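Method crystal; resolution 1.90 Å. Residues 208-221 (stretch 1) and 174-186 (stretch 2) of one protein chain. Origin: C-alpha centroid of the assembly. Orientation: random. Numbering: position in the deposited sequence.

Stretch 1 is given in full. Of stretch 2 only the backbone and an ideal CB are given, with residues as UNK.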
# COMPACT_ATOMS: atom_id res chain seq x y z
N ASP A 208 0.76 2.72 3.79
CA ASP A 208 -0.28 2.16 4.65
C ASP A 208 -1.02 3.26 5.40
O ASP A 208 -2.26 3.24 5.48
CB ASP A 208 0.34 1.15 5.62
CG ASP A 208 -0.69 0.48 6.51
OD1 ASP A 208 -1.60 -0.19 5.98
OD2 ASP A 208 -0.58 0.62 7.75
N ALA A 209 -0.29 4.24 5.94
CA ALA A 209 -0.93 5.34 6.65
C ALA A 209 -1.84 6.14 5.72
O ALA A 209 -2.91 6.60 6.13
CB ALA A 209 0.13 6.25 7.26
N ALA A 210 -1.42 6.33 4.47
CA ALA A 210 -2.29 6.98 3.49
C ALA A 210 -3.62 6.23 3.38
O ALA A 210 -4.69 6.86 3.33
CB ALA A 210 -1.60 7.06 2.13
N MET A 211 -3.56 4.90 3.34
CA MET A 211 -4.79 4.11 3.26
C MET A 211 -5.59 4.19 4.55
O MET A 211 -6.82 4.21 4.52
CB MET A 211 -4.44 2.65 2.94
CG MET A 211 -3.81 2.45 1.58
SD MET A 211 -3.59 0.71 1.19
CE MET A 211 -2.43 0.81 -0.16
N GLN A 212 -4.90 4.22 5.70
CA GLN A 212 -5.61 4.37 6.97
C GLN A 212 -6.48 5.62 6.97
O GLN A 212 -7.52 5.65 7.64
CB GLN A 212 -4.61 4.44 8.12
CG GLN A 212 -3.77 3.19 8.33
CD GLN A 212 -2.67 3.41 9.35
OE1 GLN A 212 -2.64 4.44 10.03
NE2 GLN A 212 -1.75 2.47 9.45
N GLY A 213 -6.08 6.65 6.23
CA GLY A 213 -6.78 7.92 6.26
C GLY A 213 -8.21 7.85 5.79
O GLY A 213 -9.01 8.73 6.12
N VAL A 214 -8.57 6.81 5.02
CA VAL A 214 -9.94 6.72 4.52
C VAL A 214 -10.93 6.65 5.67
O VAL A 214 -12.10 7.01 5.51
CB VAL A 214 -10.11 5.49 3.59
CG1 VAL A 214 -9.06 5.52 2.47
CG2 VAL A 214 -10.04 4.19 4.38
N MET A 215 -10.49 6.20 6.85
CA MET A 215 -11.39 6.09 7.99
C MET A 215 -11.98 7.45 8.36
O MET A 215 -13.06 7.51 8.96
CB MET A 215 -10.64 5.49 9.18
CG MET A 215 -11.51 5.28 10.42
SD MET A 215 -12.90 4.18 10.06
CE MET A 215 -12.05 2.60 9.97
N ALA A 216 -11.29 8.54 8.03
CA ALA A 216 -11.85 9.87 8.28
C ALA A 216 -13.23 10.00 7.65
O ALA A 216 -14.11 10.67 8.19
CB ALA A 216 -10.92 10.94 7.72
N LEU A 217 -13.43 9.36 6.50
CA LEU A 217 -14.68 9.45 5.76
C LEU A 217 -15.70 8.39 6.17
O LEU A 217 -16.83 8.42 5.66
CB LEU A 217 -14.40 9.34 4.26
CG LEU A 217 -13.50 10.45 3.69
CD1 LEU A 217 -13.18 10.19 2.23
CD2 LEU A 217 -14.16 11.81 3.84
N LEU A 218 -15.35 7.47 7.06
CA LEU A 218 -16.22 6.35 7.40
C LEU A 218 -16.67 6.31 8.86
O LEU A 218 -17.52 5.48 9.20
CB LEU A 218 -15.53 5.02 7.07
CG LEU A 218 -15.13 4.80 5.61
CD1 LEU A 218 -14.40 3.48 5.46
CD2 LEU A 218 -16.35 4.84 4.70
N LEU A 219 -16.14 7.17 9.73
CA LEU A 219 -16.48 7.09 11.14
C LEU A 219 -17.99 7.15 11.36
O LEU A 219 -18.54 6.39 12.15
CB LEU A 219 -15.79 8.22 11.92
CG LEU A 219 -14.30 8.05 12.20
CD1 LEU A 219 -13.72 9.33 12.78
CD2 LEU A 219 -14.04 6.87 13.13
N ASP A 220 -18.68 8.05 10.65
CA ASP A 220 -20.12 8.20 10.84
C ASP A 220 -20.89 7.03 10.22
O ASP A 220 -21.88 6.57 10.79
CB ASP A 220 -20.59 9.53 10.27
CG ASP A 220 -20.17 10.71 11.13
OD1 ASP A 220 -20.24 10.60 12.37
OD2 ASP A 220 -19.76 11.75 10.56
N GLU A 221 -20.45 6.55 9.06
CA GLU A 221 -21.18 5.47 8.40
C GLU A 221 -21.09 4.18 9.20
O GLU A 221 -22.10 3.51 9.44
CB GLU A 221 -20.65 5.24 6.98
CG GLU A 221 -20.99 6.33 5.98
CD GLU A 221 -20.97 5.82 4.55
OE1 GLU A 221 -21.08 4.59 4.34
OE2 GLU A 221 -20.85 6.66 3.63
N UNK A 174 0.96 6.22 11.81
CA UNK A 174 1.59 7.41 11.27
C UNK A 174 0.59 8.49 10.89
O UNK A 174 1.00 9.51 10.31
CB UNK A 174 2.43 7.04 10.05
N UNK A 175 -0.69 8.31 11.18
CA UNK A 175 -1.66 9.38 10.99
C UNK A 175 -1.43 10.45 12.05
O UNK A 175 -1.63 10.21 13.24
CB UNK A 175 -3.09 8.84 11.06
N UNK A 176 -1.00 11.63 11.62
CA UNK A 176 -0.71 12.73 12.53
C UNK A 176 -1.87 13.70 12.67
O UNK A 176 -2.08 14.25 13.76
CB UNK A 176 0.53 13.48 12.05
N UNK A 177 -2.62 13.94 11.60
CA UNK A 177 -3.79 14.80 11.67
C UNK A 177 -4.73 14.46 10.52
O UNK A 177 -4.31 13.92 9.49
CB UNK A 177 -3.39 16.28 11.63
N UNK A 178 -6.00 14.78 10.72
CA UNK A 178 -7.04 14.52 9.73
C UNK A 178 -8.03 15.67 9.76
O UNK A 178 -8.43 16.13 10.83
CB UNK A 178 -7.74 13.19 9.99
N UNK A 179 -8.42 16.15 8.58
CA UNK A 179 -9.51 17.10 8.45
C UNK A 179 -10.43 16.62 7.33
O UNK A 179 -9.96 16.11 6.31
CB UNK A 179 -8.99 18.51 8.17
N UNK A 180 -11.73 16.79 7.53
CA UNK A 180 -12.74 16.32 6.59
C UNK A 180 -13.55 17.50 6.06
O UNK A 180 -13.95 18.38 6.82
CB UNK A 180 -13.66 15.29 7.25
N UNK A 181 -13.77 17.51 4.75
CA UNK A 181 -14.61 18.50 4.09
C UNK A 181 -15.56 17.74 3.17
O UNK A 181 -15.20 17.41 2.03
CB UNK A 181 -13.78 19.53 3.32
N UNK A 182 -16.77 17.47 3.65
CA UNK A 182 -17.71 16.70 2.86
C UNK A 182 -17.19 15.29 2.64
O UNK A 182 -16.83 14.58 3.58
CB UNK A 182 -17.98 17.39 1.52
N UNK A 183 -17.15 14.87 1.37
CA UNK A 183 -16.65 13.55 1.00
C UNK A 183 -15.15 13.54 0.72
O UNK A 183 -14.66 12.61 0.08
CB UNK A 183 -17.40 13.04 -0.23
N UNK A 184 -14.43 14.56 1.18
CA UNK A 184 -12.98 14.64 1.01
C UNK A 184 -12.31 14.79 2.37
O UNK A 184 -12.91 15.31 3.32
CB UNK A 184 -12.60 15.81 0.09
N UNK A 185 -11.07 14.32 2.46
CA UNK A 185 -10.29 14.45 3.67
C UNK A 185 -8.84 14.74 3.30
O UNK A 185 -8.37 14.36 2.22
CB UNK A 185 -10.40 13.19 4.53
N UNK A 186 -8.14 15.40 4.22
CA UNK A 186 -6.73 15.72 4.04
C UNK A 186 -5.98 15.24 5.27
O UNK A 186 -6.31 15.62 6.40
CB UNK A 186 -6.52 17.22 3.81

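Position 174 lies where the backbone comes close to the helix of stretch 1: its CA is 5.7 Å from the CA of Ala209. The ideal CB sits 3.7 Å from Ala209 CB, while its bond points sideways, so the first carbon must pack and the rest may leave. Any residue with a CB would do, long polar ones included. The deposited residue is Arg174; its CB meets Ala209 CB at 3.7 Å, and its end leads away to hydrogen bonds elsewhere in the structure.

At 175 the bond again points sideways, but beyond it lies a hollow bordered by Ala209 O, the bare CA of Gly213 and Gln212 OE1, the last 4.5 Å from the ideal CB. A branched aliphatic chain could turn into it, and a polar group might also find a partner. Leu175 fills it, with chi1 m and chi2 t. Its CD2 reaches 3.5 Å from Ala209 O and 4.1 Å from Gly213 CA, and its CG lies 3.8 Å from Gln212 OE1.

Positions 176 and 177 find nothing of stretch 1 within reach of their CB, so this contact leaves them free; they are Leu176 and Ser177.

The strand then alternates. At 178 the CB points toward stretch 1, 4.5 Å from Ala216 CB, with the bare CA of Gly213 beyond it. The surroundings favor a medium aliphatic chain such as leucine, isoleucine or methionine. Leu178 places CD1 4.0 Å from Ala216 CB and CD2 4.2 Å from Gly213 CA.

Position 179 points away, so many side chains would suit; Val179 takes no part in the contact, and its backbone pairs with that of 186 in both directions.

At 180 the CB points toward stretch 1 again, 4.7 Å from Ala216 O and 4.9 Å from Leu217 CD2, with the carboxylate of Asp220 farther along. A long chain, greasy at its base and positive at its tip, suits this best: arginine or lysine. Arg180 runs out fully extended, all t through chi3. Its CD lies 3.7 Å from Ala216 O, Leu217 O sits over one face of the guanidinium, and NH1 makes a long salt bridge of 3.6 Å to OD2 of the poorly ordered Asp220. NE is hydrogen-bonded to O of residue 182 at 2.8 Å, which ties the arm to the turn.

Positions 181 to 184 form a type II' turn. Position 181 points away, so this contact sets no preference; it is Gln181. At 182 a phi of 65° with psi of -127° favors glycine, and Gly182 it is. Position 183 also points away, its ideal CB 5.3 Å from Leu217 CD2, so many side chains would suit; Asp183 contributes mainly backbone, its O 3.6 Å from Leu217 CD1. Position 184 points away with nothing of stretch 1 near its CB, so many side chains would fit; it is Gln184, whose O lies 3.8 Å from Leu217 CD2.

At 185 the ideal CB is already 3.9 Å from Ala216 CB and 4.1 Å from Leu217 CD2, so a small residue is enough. Ala185 makes exactly these two apolar contacts.

Position 186 points away, leaving its choice open here; it is Leu186.

Stretch 2 174-186: RLLSLVRQGDQAL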
# COMPACT_ATOMS: atom_id res chain seq x y z
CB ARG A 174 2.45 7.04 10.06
CG ARG A 174 3.44 5.92 10.35
CD ARG A 174 4.62 6.37 11.18
NE ARG A 174 4.32 6.47 12.61
CZ ARG A 174 4.59 7.53 13.38
NH1 ARG A 174 5.17 8.61 12.87
NH2 ARG A 174 4.30 7.49 14.67
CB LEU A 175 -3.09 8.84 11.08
CG LEU A 175 -3.67 8.12 9.86
CD1 LEU A 175 -5.11 7.71 10.14
CD2 LEU A 175 -3.60 8.97 8.60
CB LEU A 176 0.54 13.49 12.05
CG LEU A 176 1.82 12.64 11.97
CD1 LEU A 176 2.98 13.48 11.47
CD2 LEU A 176 2.16 12.01 13.31
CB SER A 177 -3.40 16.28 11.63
OG SER A 177 -2.81 16.62 10.39
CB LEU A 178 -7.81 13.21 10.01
CG LEU A 178 -7.12 11.86 9.83
CD1 LEU A 178 -7.99 10.76 10.42
CD2 LEU A 178 -6.81 11.60 8.37
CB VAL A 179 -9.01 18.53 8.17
CG1 VAL A 179 -8.14 19.02 9.33
CG2 VAL A 179 -8.24 18.60 6.86
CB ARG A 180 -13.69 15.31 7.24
CG ARG A 180 -14.78 14.82 6.31
CD ARG A 180 -15.64 13.76 6.95
NE ARG A 180 -16.72 13.35 6.06
CZ ARG A 180 -17.68 12.48 6.38
NH1 ARG A 180 -17.70 11.92 7.58
NH2 ARG A 180 -18.61 12.17 5.49
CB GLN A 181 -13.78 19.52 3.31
CG GLN A 181 -14.60 20.61 2.65
CD GLN A 181 -15.18 21.58 3.66
OE1 GLN A 181 -16.33 21.45 4.08
NE2 GLN A 181 -14.39 22.57 4.05
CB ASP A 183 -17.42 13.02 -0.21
CG ASP A 183 -17.37 13.96 -1.40
OD1 ASP A 183 -16.57 14.92 -1.36
OD2 ASP A 183 -18.12 13.74 -2.37
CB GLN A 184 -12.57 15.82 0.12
CG GLN A 184 -12.95 15.67 -1.33
CD GLN A 184 -12.24 16.67 -2.22
OE1 GLN A 184 -11.12 17.08 -1.94
NE2 GLN A 184 -12.89 17.06 -3.32
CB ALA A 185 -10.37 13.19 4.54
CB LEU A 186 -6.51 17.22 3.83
CG LEU A 186 -5.07 17.64 3.51
CD1 LEU A 186 -4.66 17.12 2.14
CD2 LEU A 186 -4.92 19.15 3.59
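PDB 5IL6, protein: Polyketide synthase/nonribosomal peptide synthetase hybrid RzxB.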